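Local coordinates for protein (tenascin) (PDB 1QR4) that is an extracellular matrix adhesion protein whose two fibronectin type III domains in this segment encompass heparin- and contactin-binding regions, at residues Tyr37-Val42 against Tyr71-Val76. Residues are numbered along the deposited sequence; the frame is centred on the assembly and turned at random.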
# COMPACT_ATOMS: atom_id res chain seq x y z
N TYR A 37 -24.40 10.06 -5.97
CA TYR A 37 -23.38 10.52 -5.04
C TYR A 37 -22.23 11.10 -5.84
O TYR A 37 -22.04 10.74 -7.00
CB TYR A 37 -22.81 9.34 -4.25
CG TYR A 37 -23.75 8.66 -3.28
CD1 TYR A 37 -23.86 9.10 -1.97
CD2 TYR A 37 -24.40 7.48 -3.63
CE1 TYR A 37 -24.60 8.39 -1.02
CE2 TYR A 37 -25.14 6.76 -2.69
CZ TYR A 37 -25.23 7.22 -1.39
OH TYR A 37 -25.94 6.49 -0.46
N ARG A 38 -21.48 12.00 -5.24
CA ARG A 38 -20.32 12.56 -5.89
C ARG A 38 -19.20 12.40 -4.89
O ARG A 38 -19.33 12.78 -3.73
CB ARG A 38 -20.53 14.03 -6.22
CG ARG A 38 -19.33 14.66 -6.89
CD ARG A 38 -19.51 16.15 -6.98
NE ARG A 38 -18.26 16.85 -6.71
CZ ARG A 38 -17.92 18.03 -7.22
NH1 ARG A 38 -18.75 18.67 -8.04
NH2 ARG A 38 -16.75 18.57 -6.92
N LEU A 39 -18.14 11.74 -5.32
CA LEU A 39 -16.99 11.49 -4.46
C LEU A 39 -15.85 12.30 -4.98
O LEU A 39 -15.53 12.24 -6.16
CB LEU A 39 -16.62 10.01 -4.52
CG LEU A 39 -15.35 9.54 -3.83
CD1 LEU A 39 -15.54 9.64 -2.36
CD2 LEU A 39 -15.05 8.10 -4.21
N THR A 40 -15.29 13.15 -4.12
CA THR A 40 -14.13 13.95 -4.50
C THR A 40 -13.05 13.59 -3.51
O THR A 40 -13.33 13.19 -2.37
CB THR A 40 -14.40 15.47 -4.44
OG1 THR A 40 -14.90 15.82 -3.15
CG2 THR A 40 -15.42 15.89 -5.50
N TYR A 41 -11.81 13.63 -3.96
CA TYR A 41 -10.68 13.32 -3.10
C TYR A 41 -9.52 14.11 -3.65
O TYR A 41 -9.30 14.13 -4.86
CB TYR A 41 -10.36 11.82 -3.12
CG TYR A 41 -10.02 11.23 -4.48
CD1 TYR A 41 -11.02 10.72 -5.31
CD2 TYR A 41 -8.70 11.13 -4.92
CE1 TYR A 41 -10.71 10.12 -6.53
CE2 TYR A 41 -8.37 10.54 -6.14
CZ TYR A 41 -9.39 10.04 -6.94
OH TYR A 41 -9.09 9.44 -8.15
N VAL A 42 -8.80 14.80 -2.78
CA VAL A 42 -7.68 15.59 -3.25
C VAL A 42 -6.39 15.07 -2.65
O VAL A 42 -6.38 14.52 -1.56
CB VAL A 42 -7.89 17.12 -2.95
CG1 VAL A 42 -9.37 17.47 -2.98
CG2 VAL A 42 -7.28 17.53 -1.64
N TYR A 71 -5.01 11.19 1.58
CA TYR A 71 -6.05 11.84 0.79
C TYR A 71 -7.23 12.34 1.64
O TYR A 71 -7.66 11.69 2.60
CB TYR A 71 -6.64 10.87 -0.24
CG TYR A 71 -5.71 10.49 -1.36
CD1 TYR A 71 -4.90 9.37 -1.26
CD2 TYR A 71 -5.69 11.22 -2.54
CE1 TYR A 71 -4.08 8.98 -2.30
CE2 TYR A 71 -4.87 10.83 -3.59
CZ TYR A 71 -4.07 9.71 -3.46
OH TYR A 71 -3.26 9.32 -4.50
N THR A 72 -7.75 13.50 1.27
CA THR A 72 -8.90 14.03 1.97
C THR A 72 -10.04 13.53 1.10
O THR A 72 -10.13 13.88 -0.07
CB THR A 72 -8.89 15.56 1.99
OG1 THR A 72 -7.74 16.01 2.72
CG2 THR A 72 -10.15 16.10 2.66
N ILE A 73 -10.87 12.65 1.66
CA ILE A 73 -11.99 12.11 0.90
C ILE A 73 -13.30 12.67 1.42
O ILE A 73 -13.55 12.67 2.62
CB ILE A 73 -12.04 10.55 0.98
CG1 ILE A 73 -10.73 9.95 0.46
CG2 ILE A 73 -13.18 10.01 0.10
CD1 ILE A 73 -10.50 8.50 0.84
N SER A 74 -14.13 13.15 0.50
CA SER A 74 -15.44 13.68 0.84
C SER A 74 -16.53 13.19 -0.11
O SER A 74 -16.39 13.19 -1.33
CB SER A 74 -15.44 15.21 0.92
OG SER A 74 -14.99 15.80 -0.29
N LEU A 75 -17.62 12.75 0.49
CA LEU A 75 -18.77 12.24 -0.23
C LEU A 75 -19.95 13.15 0.02
O LEU A 75 -20.13 13.67 1.13
CB LEU A 75 -19.09 10.84 0.26
CG LEU A 75 -20.16 10.11 -0.53
CD1 LEU A 75 -19.66 9.83 -1.92
CD2 LEU A 75 -20.49 8.86 0.19
N VAL A 76 -20.79 13.31 -0.99
CA VAL A 76 -21.96 14.16 -0.91
C VAL A 76 -23.09 13.60 -1.76
O VAL A 76 -22.86 13.06 -2.84
CB VAL A 76 -21.62 15.59 -1.38
CG1 VAL A 76 -20.94 15.55 -2.73
CG2 VAL A 76 -22.86 16.43 -1.47
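Tyr41 turns the edge of its ring toward the face of Tyr71 in an offset edge-to-face pair, with planes at 74° and centroids 5.9 Å apart. The two strands are the central antiparallel pair of the four-stranded sheet in the fibronectin type III beta-sandwich, flanked by strands 48-53 and 87-92. CD2 of Tyr41 makes the nearest approach, 3.8 Å from CD2 of Tyr71, and the two side chains run alongside each other. Tyr71 OH is hydrogen-bonded to Asp66 N, which ties down the far end of that ring. A leucine in place of Tyr71 would probably leave Asp66 N without this acceptor and the edge of Tyr41 without its aromatic face.

The strand axes approach to 4.8 Å at 165°. Paired N-H and C=O bonds join Arg38 with Val76 and Thr40 with Ser74, the latter with Thr40 N to Ser74 O and Ser74 N to Thr40 O both 3.0 Å; at Val42 and Thr72 the return bond from Thr72 N is weak. Facing strand 22-28 of the other sheet, Leu39 CD1 meets Ile73 CG2, and Leu75 CD1 lies 4.0 Å from Leu39 CB.

Thr40, Ser74 and Arg38 point to the reverse face. Arg38, part of a putative heparin-binding site, carries Thr40 CG2 at its guanidinium edge and forms a salt bridge with Glu50. Ser74 OG donates a weak hydrogen bond to Thr40 OG1 at 2.9 Å, each oxygen placed between its own backbone N and carbonyl carbon.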